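Local structure of beta-galactosidase (Bacillus circulans, 4MAD) at residues A[373-378]-A[490-495]; A[385-390]-A[470-475]; A[395-400]-A[453-458]. The protein probably hydrolyses terminal non-reducing beta-D-galactose residues in beta-D-galactosides, as a glycoside hydrolase of family 35. All blocks are in the same frame, centred on the assembly; numbering follows the deposited sequence.

Contact 1. Residues A[373-378]-A[490-495]; sequences RISTPQ and VYPLPL
Residues 373-378 run down from the short helix 371-374 and join the edge of the six-stranded antiparallel sheet of the all-beta domain, pairing with strand 488-493 where strand 378-380 begins. Ile374 makes the first contact. Its CG1 branch takes the crowded position between the backbone N and the carbonyl carbon (chi1 53°), and the methyl CD1 at its end meets Leu493 CD2 at 3.7 Å, the two side chains crossing obliquely; Leu501 also touches the Ile374 side chain. The backbones are still too far apart here to bond directly, so a water bridges them, donating to Ile374 O and accepting from Leu495 N. The CB of Ser375 points toward the strand, OG lies anti to the backbone N (chi1 -170°), and OG donates to Pro492 O at 2.8 Å. The hydroxyl comes from above the carbonyl plane, 37° out of it, while also lying at the ring edge of Tyr491. The CB of Thr376 points away from the strand; Ile374, Ser375, Thr376, Pro494 and Leu495 line a pocket occupied by a 2-(2-methoxyethoxy)ethanol molecule, probably from the crystallisation liquor. Pro377 rests its CB on Tyr491 CE1 at 3.6 Å, an oblique approach to the ring, whose OH is bonded to Glu399 OE1. Pro377 CA also makes a CA-H...O contact with Val490 O. Gln378 completes the junction as the antiparallel hydrogen-bonded partner of Val490, with both side chains on the same face of the sheet and Gln378 CB 4.1 Å from Val490 CG2. Two backbone bonds hold this pair: Gln378 N donates to Val490 O in the carbonyl plane at 3.0 Å, and Val490 N donates to Gln378 O at 2.9 Å, almost along the C=O axis.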
# COMPACT_ATOMS: atom_id res chain seq x y z
N ARG A 373 -26.64 -8.33 5.99
CA ARG A 373 -26.00 -7.99 7.24
C ARG A 373 -24.78 -7.09 7.06
O ARG A 373 -24.40 -6.32 7.91
CB ARG A 373 -25.65 -9.22 8.06
CG ARG A 373 -26.85 -9.94 8.64
CD ARG A 373 -26.52 -11.27 9.31
NE ARG A 373 -27.69 -11.99 9.73
CZ ARG A 373 -27.72 -13.22 10.17
NH1 ARG A 373 -26.64 -13.92 10.24
NH2 ARG A 373 -28.85 -13.75 10.53
N ILE A 374 -24.14 -7.26 5.93
CA ILE A 374 -22.96 -6.49 5.65
C ILE A 374 -22.93 -5.84 4.26
O ILE A 374 -21.90 -5.47 3.81
CB ILE A 374 -21.71 -7.32 5.89
CG1 ILE A 374 -21.82 -8.62 5.13
CG2 ILE A 374 -21.61 -7.62 7.34
CD1 ILE A 374 -20.58 -9.36 5.04
N SER A 375 -24.06 -5.71 3.60
CA SER A 375 -24.11 -5.07 2.33
C SER A 375 -25.51 -4.58 2.04
O SER A 375 -26.42 -4.84 2.76
CB SER A 375 -23.66 -6.03 1.21
OG SER A 375 -23.47 -5.40 -0.02
N THR A 376 -25.63 -3.84 0.96
CA THR A 376 -26.89 -3.35 0.44
C THR A 376 -26.89 -3.68 -1.04
O THR A 376 -26.01 -3.34 -1.71
CB THR A 376 -27.01 -1.88 0.68
OG1 THR A 376 -26.79 -1.62 2.04
CG2 THR A 376 -28.36 -1.40 0.32
N PRO A 377 -27.87 -4.41 -1.51
CA PRO A 377 -27.84 -4.84 -2.90
C PRO A 377 -28.03 -3.69 -3.88
O PRO A 377 -28.74 -2.79 -3.59
CB PRO A 377 -29.01 -5.80 -2.99
CG PRO A 377 -29.94 -5.30 -2.07
CD PRO A 377 -29.14 -4.80 -0.91
N GLN A 378 -27.38 -3.77 -5.03
CA GLN A 378 -27.60 -2.83 -6.09
C GLN A 378 -27.89 -3.63 -7.33
O GLN A 378 -27.51 -4.75 -7.42
CB GLN A 378 -26.38 -1.93 -6.32
CG GLN A 378 -26.12 -0.84 -5.24
CD GLN A 378 -24.83 -0.03 -5.46
OE1 GLN A 378 -23.99 -0.01 -4.62
NE2 GLN A 378 -24.73 0.62 -6.55
N VAL A 490 -25.91 -7.17 -7.05
CA VAL A 490 -24.54 -7.20 -6.56
C VAL A 490 -24.51 -6.67 -5.15
O VAL A 490 -25.27 -5.84 -4.82
CB VAL A 490 -23.61 -6.40 -7.41
CG1 VAL A 490 -23.70 -6.80 -8.83
CG2 VAL A 490 -23.82 -4.97 -7.18
N TYR A 491 -23.60 -7.24 -4.38
CA TYR A 491 -23.41 -6.89 -3.02
C TYR A 491 -21.95 -6.50 -2.78
O TYR A 491 -21.10 -7.30 -2.73
CB TYR A 491 -23.80 -8.09 -2.14
CG TYR A 491 -25.18 -8.70 -2.42
CD1 TYR A 491 -26.28 -8.33 -1.73
CD2 TYR A 491 -25.35 -9.64 -3.38
CE1 TYR A 491 -27.53 -8.88 -2.02
CE2 TYR A 491 -26.57 -10.19 -3.67
CZ TYR A 491 -27.67 -9.81 -2.99
OH TYR A 491 -28.90 -10.35 -3.27
N PRO A 492 -21.73 -5.23 -2.67
CA PRO A 492 -20.40 -4.74 -2.41
C PRO A 492 -20.03 -5.08 -0.95
O PRO A 492 -20.77 -4.82 -0.09
CB PRO A 492 -20.53 -3.26 -2.63
CG PRO A 492 -21.71 -3.11 -3.49
CD PRO A 492 -22.63 -4.13 -3.03
N LEU A 493 -18.83 -5.60 -0.74
CA LEU A 493 -18.37 -6.06 0.55
C LEU A 493 -16.99 -5.46 0.90
O LEU A 493 -16.02 -6.08 0.80
CB LEU A 493 -18.34 -7.59 0.61
CG LEU A 493 -19.65 -8.36 0.44
CD1 LEU A 493 -19.53 -9.79 0.03
CD2 LEU A 493 -20.51 -8.18 1.54
N PRO A 494 -17.02 -4.20 1.26
CA PRO A 494 -15.84 -3.45 1.70
C PRO A 494 -15.38 -3.85 3.12
O PRO A 494 -14.32 -3.51 3.52
CB PRO A 494 -16.32 -2.02 1.71
CG PRO A 494 -17.76 -2.10 1.79
CD PRO A 494 -18.21 -3.36 1.17
N LEU A 495 -16.25 -4.51 3.84
CA LEU A 495 -15.98 -5.05 5.15
C LEU A 495 -15.58 -3.95 6.14
O LEU A 495 -14.80 -4.19 6.99
CB LEU A 495 -14.91 -6.11 5.09
CG LEU A 495 -15.14 -7.34 4.22
CD1 LEU A 495 -14.08 -8.34 4.49
CD2 LEU A 495 -16.50 -7.90 4.44
O HOH W 1 -19.09 -5.06 3.98

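Contact 2. Residues A[385-390]-A[470-475]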
# COMPACT_ATOMS: atom_id res chain seq x y z
N PRO A 385 -17.80 -3.07 -13.01
CA PRO A 385 -16.70 -3.23 -12.05
C PRO A 385 -17.05 -2.50 -10.75
O PRO A 385 -17.86 -1.65 -10.75
CB PRO A 385 -15.53 -2.57 -12.75
CG PRO A 385 -16.14 -1.66 -13.70
CD PRO A 385 -17.42 -2.18 -14.10
N MET A 386 -16.41 -2.85 -9.65
CA MET A 386 -16.88 -2.44 -8.34
C MET A 386 -16.89 -0.93 -8.13
O MET A 386 -17.61 -0.43 -7.37
CB MET A 386 -16.09 -3.14 -7.22
CG MET A 386 -14.72 -2.72 -7.14
SD MET A 386 -13.96 -3.35 -5.63
CE MET A 386 -14.25 -5.07 -5.74
N GLU A 387 -16.03 -0.23 -8.83
CA GLU A 387 -15.95 1.20 -8.70
C GLU A 387 -17.29 1.87 -9.10
O GLU A 387 -17.63 2.92 -8.61
CB GLU A 387 -14.82 1.74 -9.53
CG GLU A 387 -13.49 1.22 -9.15
CD GLU A 387 -13.08 -0.04 -9.86
OE1 GLU A 387 -13.84 -0.45 -10.69
OE2 GLU A 387 -12.02 -0.59 -9.58
N LYS A 388 -17.96 1.25 -10.04
CA LYS A 388 -19.23 1.77 -10.55
C LYS A 388 -20.37 1.64 -9.55
O LYS A 388 -21.42 2.20 -9.75
CB LYS A 388 -19.63 1.12 -11.87
CG LYS A 388 -18.73 1.43 -12.98
CD LYS A 388 -18.99 2.70 -13.61
CE LYS A 388 -20.30 2.73 -14.32
NZ LYS A 388 -20.63 4.09 -14.86
N TYR A 389 -20.16 0.79 -8.56
CA TYR A 389 -21.11 0.57 -7.53
C TYR A 389 -20.70 1.38 -6.28
O TYR A 389 -21.28 1.24 -5.29
CB TYR A 389 -21.28 -0.90 -7.21
CG TYR A 389 -21.73 -1.76 -8.37
CD1 TYR A 389 -22.97 -1.59 -8.94
CD2 TYR A 389 -20.95 -2.74 -8.87
CE1 TYR A 389 -23.37 -2.35 -9.96
CE2 TYR A 389 -21.36 -3.51 -9.89
CZ TYR A 389 -22.61 -3.31 -10.44
OH TYR A 389 -23.07 -4.04 -11.49
N GLY A 390 -19.72 2.23 -6.43
CA GLY A 390 -19.19 3.01 -5.34
C GLY A 390 -18.26 2.33 -4.37
O GLY A 390 -18.16 2.76 -3.27
N ASP A 470 -6.88 0.06 -13.68
CA ASP A 470 -7.07 -1.27 -13.17
C ASP A 470 -8.41 -1.37 -12.47
O ASP A 470 -8.50 -1.18 -11.32
CB ASP A 470 -5.93 -1.63 -12.22
CG ASP A 470 -5.93 -3.08 -11.83
OD1 ASP A 470 -6.51 -3.88 -12.50
OD2 ASP A 470 -5.26 -3.41 -10.90
N TYR A 471 -9.46 -1.58 -13.25
CA TYR A 471 -10.79 -1.78 -12.73
C TYR A 471 -10.87 -3.11 -12.01
O TYR A 471 -10.32 -4.04 -12.45
CB TYR A 471 -11.84 -1.78 -13.84
CG TYR A 471 -12.06 -0.45 -14.50
CD1 TYR A 471 -12.90 0.47 -13.95
CD2 TYR A 471 -11.42 -0.12 -15.65
CE1 TYR A 471 -13.12 1.64 -14.53
CE2 TYR A 471 -11.61 1.06 -16.23
CZ TYR A 471 -12.46 1.94 -15.66
OH TYR A 471 -12.64 3.13 -16.24
N LYS A 472 -11.63 -3.16 -10.95
CA LYS A 472 -11.76 -4.35 -10.17
C LYS A 472 -13.22 -4.91 -10.15
O LYS A 472 -14.17 -4.19 -10.36
CB LYS A 472 -11.17 -4.10 -8.80
CG LYS A 472 -9.77 -3.63 -8.84
CD LYS A 472 -8.91 -4.65 -9.39
CE LYS A 472 -7.53 -4.63 -8.75
NZ LYS A 472 -6.57 -5.41 -9.43
N GLY A 473 -13.34 -6.20 -9.92
CA GLY A 473 -14.59 -6.91 -10.09
C GLY A 473 -14.58 -7.64 -11.40
O GLY A 473 -13.66 -8.30 -11.73
N ILE A 474 -15.68 -7.51 -12.12
CA ILE A 474 -15.84 -8.06 -13.43
C ILE A 474 -15.88 -6.87 -14.36
O ILE A 474 -16.71 -6.04 -14.23
CB ILE A 474 -17.13 -8.87 -13.50
CG1 ILE A 474 -17.00 -10.07 -12.61
CG2 ILE A 474 -17.42 -9.27 -14.87
CD1 ILE A 474 -18.17 -10.72 -12.30
N THR A 475 -14.89 -6.76 -15.21
CA THR A 475 -14.76 -5.64 -16.10
C THR A 475 -15.82 -5.46 -17.19
O THR A 475 -16.26 -4.38 -17.39
CB THR A 475 -13.37 -5.57 -16.71
OG1 THR A 475 -13.14 -6.74 -17.47
CG2 THR A 475 -12.37 -5.47 -15.63
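This is a buried contact between a connection and a strand end: the 3-10 turn 386-389, in the link between strands 378-380 and 395-403, packs against the chain as it enters strand 473-480. The CA atoms of the two segments come nearest at Pro385 and Gly473, and Pro385 CB is 3.2 Å from Lys472 O. The proline ring runs alongside the Tyr471 side chain, both pointing the same way, with Pro385 CG 3.9 Å from Tyr471 CD1. The same carbonyl of Lys472 accepts from Met386 N at 2.7 Å, a nearly straight bond lying in the carbonyl plane. Two antiparallel sheets of the all-beta domain meet in this region, since strand 473-480 belongs to the four-stranded sheet while Met386 reaches Ile396 of the six-stranded one. Gly473 faces the turn with phi 100° and psi -134°; a CB there would lie only 3.2 Å from Met386 N and would collide with the preceding carbonyl as well. Glu387 returns a bond in the opposite sense. Its chain bends at chi2 (89°) so that the carboxylate reaches the backbone just before the strand, and OE2 accepts from Lys472 N at 2.9 Å through its syn lone pair. The other oxygen, OE1, lies in the plane of the Tyr471 ring at its edge, 3.5 Å from CD1, with carboxylate and ring planes steeply inclined to one another. Arg461 forms a salt bridge with Glu387 OE2, which probably keeps this buried carboxylate ionised. The Lys472 chain, bent at chi2 and chi3, leads its amine away from the turn, and NZ bridges to Asp470 OD2 at 2.8 Å, reaching that oxygen from above the carboxylate plane; Asp418 is a second salt-bridge partner of the amine.

Contact 3. Residues A[395-400]-A[453-458]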
# COMPACT_ATOMS: atom_id res chain seq x y z
N PHE A 395 -14.39 -7.23 -1.40
CA PHE A 395 -14.99 -8.34 -2.12
C PHE A 395 -16.33 -7.83 -2.64
O PHE A 395 -16.85 -6.89 -2.13
CB PHE A 395 -15.24 -9.53 -1.19
CG PHE A 395 -14.00 -10.12 -0.58
CD1 PHE A 395 -13.41 -11.21 -1.13
CD2 PHE A 395 -13.45 -9.60 0.57
CE1 PHE A 395 -12.30 -11.74 -0.62
CE2 PHE A 395 -12.34 -10.16 1.09
CZ PHE A 395 -11.76 -11.21 0.50
N ILE A 396 -16.83 -8.46 -3.67
CA ILE A 396 -18.13 -8.12 -4.20
C ILE A 396 -18.77 -9.38 -4.74
O ILE A 396 -18.15 -10.14 -5.37
CB ILE A 396 -18.03 -7.01 -5.24
CG1 ILE A 396 -19.39 -6.69 -5.82
CG2 ILE A 396 -17.13 -7.39 -6.31
CD1 ILE A 396 -19.41 -5.50 -6.55
N VAL A 397 -20.03 -9.54 -4.45
CA VAL A 397 -20.74 -10.68 -4.92
C VAL A 397 -21.66 -10.24 -6.07
O VAL A 397 -22.39 -9.33 -5.94
CB VAL A 397 -21.62 -11.31 -3.85
CG1 VAL A 397 -22.37 -12.43 -4.39
CG2 VAL A 397 -20.83 -11.75 -2.70
N TYR A 398 -21.57 -10.97 -7.16
CA TYR A 398 -22.36 -10.74 -8.34
C TYR A 398 -23.31 -11.95 -8.51
O TYR A 398 -22.90 -13.04 -8.39
CB TYR A 398 -21.53 -10.65 -9.62
CG TYR A 398 -20.60 -9.47 -9.80
CD1 TYR A 398 -20.98 -8.36 -10.52
CD2 TYR A 398 -19.31 -9.50 -9.34
CE1 TYR A 398 -20.12 -7.33 -10.71
CE2 TYR A 398 -18.49 -8.48 -9.55
CZ TYR A 398 -18.89 -7.38 -10.23
OH TYR A 398 -18.07 -6.37 -10.43
N GLU A 399 -24.58 -11.68 -8.73
CA GLU A 399 -25.58 -12.71 -8.68
C GLU A 399 -26.62 -12.53 -9.82
O GLU A 399 -27.07 -11.45 -10.05
CB GLU A 399 -26.24 -12.62 -7.32
CG GLU A 399 -27.43 -13.38 -7.02
CD GLU A 399 -27.78 -13.30 -5.51
OE1 GLU A 399 -28.74 -12.63 -5.14
OE2 GLU A 399 -27.03 -13.83 -4.69
N THR A 400 -26.96 -13.61 -10.50
CA THR A 400 -27.95 -13.57 -11.56
C THR A 400 -28.59 -14.92 -11.68
O THR A 400 -28.02 -15.90 -11.31
CB THR A 400 -27.36 -13.17 -12.91
OG1 THR A 400 -28.40 -12.81 -13.83
CG2 THR A 400 -26.58 -14.29 -13.47
N GLN A 453 -23.69 -17.20 -8.63
CA GLN A 453 -23.07 -16.28 -7.72
C GLN A 453 -21.55 -16.30 -7.93
O GLN A 453 -20.99 -17.30 -8.07
CB GLN A 453 -23.38 -16.65 -6.28
CG GLN A 453 -24.83 -16.54 -5.92
CD GLN A 453 -25.14 -17.04 -4.54
OE1 GLN A 453 -24.96 -18.16 -4.26
NE2 GLN A 453 -25.60 -16.16 -3.70
N ILE A 454 -20.95 -15.15 -8.02
CA ILE A 454 -19.51 -15.07 -8.14
C ILE A 454 -19.01 -14.10 -7.07
O ILE A 454 -19.40 -13.01 -7.05
CB ILE A 454 -19.12 -14.57 -9.50
CG1 ILE A 454 -19.74 -15.47 -10.57
CG2 ILE A 454 -17.66 -14.57 -9.67
CD1 ILE A 454 -19.35 -15.17 -12.00
N ILE A 455 -18.13 -14.59 -6.22
CA ILE A 455 -17.51 -13.79 -5.20
C ILE A 455 -16.14 -13.33 -5.65
O ILE A 455 -15.25 -14.10 -5.72
CB ILE A 455 -17.30 -14.55 -3.83
CG1 ILE A 455 -18.58 -15.25 -3.43
CG2 ILE A 455 -16.89 -13.58 -2.77
CD1 ILE A 455 -18.50 -16.01 -2.17
N VAL A 456 -16.01 -12.05 -5.89
CA VAL A 456 -14.83 -11.51 -6.49
C VAL A 456 -13.99 -10.75 -5.46
O VAL A 456 -14.53 -10.02 -4.69
CB VAL A 456 -15.13 -10.62 -7.69
CG1 VAL A 456 -13.85 -10.12 -8.27
CG2 VAL A 456 -15.92 -11.35 -8.70
N GLU A 457 -12.68 -10.97 -5.50
CA GLU A 457 -11.77 -10.26 -4.67
C GLU A 457 -10.95 -9.28 -5.50
O GLU A 457 -10.37 -9.65 -6.44
CB GLU A 457 -10.81 -11.19 -3.94
CG GLU A 457 -10.00 -10.49 -2.91
CD GLU A 457 -9.01 -11.41 -2.16
OE1 GLU A 457 -8.93 -12.58 -2.48
OE2 GLU A 457 -8.32 -10.94 -1.27
N ASN A 458 -10.94 -8.02 -5.06
CA ASN A 458 -10.02 -7.01 -5.53
C ASN A 458 -8.78 -7.26 -4.69
O ASN A 458 -8.77 -6.95 -3.55
CB ASN A 458 -10.50 -5.59 -5.16
CG ASN A 458 -9.43 -4.50 -5.32
OD1 ASN A 458 -8.32 -4.73 -5.59
ND2 ASN A 458 -9.82 -3.29 -5.04
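Strands 395-403 and 449-457 are antiparallel neighbours inside the six-stranded sheet of the all-beta domain. Four in-plane backbone bonds join them in two pairs: Ile396 N and O are both satisfied by Val456, and Tyr398 N and O by Ile454. On the other edge of strand 395-403 the backbones of Phe395 and Val397 bond to strand 488-493. The carbonyls of Val456, Ile454 and Tyr398 each take a CA-H...O contact as well, the shortest from Phe395 CA to Val456 O at 3.1 Å. Beside Ile396 on one face, the Tyr398 ring presents its edge to Val456 CG2, while its hydroxyl bonds to Leu384 O and Ile474 N. On the opposite face of the sheet, the Phe395 ring lies alongside the extended Glu457 chain; Phe395 CE1 is 3.5 Å from Glu457 CG, and ring and carboxylate planes are 25° apart. Lys537 and Arg549 form salt bridges with this carboxylate. An alanine in place of Phe395 would remove the ring and would probably leave the Glu457 chain less firmly positioned for those partners. Glu399 OE1 has its partner on strand 488-493, and Glu399 OE2 accepts from Gln453 NE2 at 2.9 Å through its anti lone pair.

Overall arrangement
Followed from the N terminus, the chain leaves helix 371-374 and, after 373-377, reaches the edge of the six-stranded sheet at Gln378; the partner segment 490-495 comes 112 residues later, so contact 1 closes the widest loop. Within it, 385-390 meets 470-475 to close contact 2, and within that 395-400 pairs with 453-458 in contact 3, so the three nest without crossing. Contacts 1 and 3 share one sheet, in which strand 488-493 lies between 378-380 and 395-403. Contact 2 brings in the four-stranded sheet; it touches contact 3 where Lys472 CE packs on Asn458 OD1, and contact 1 where Tyr389 meets Val490.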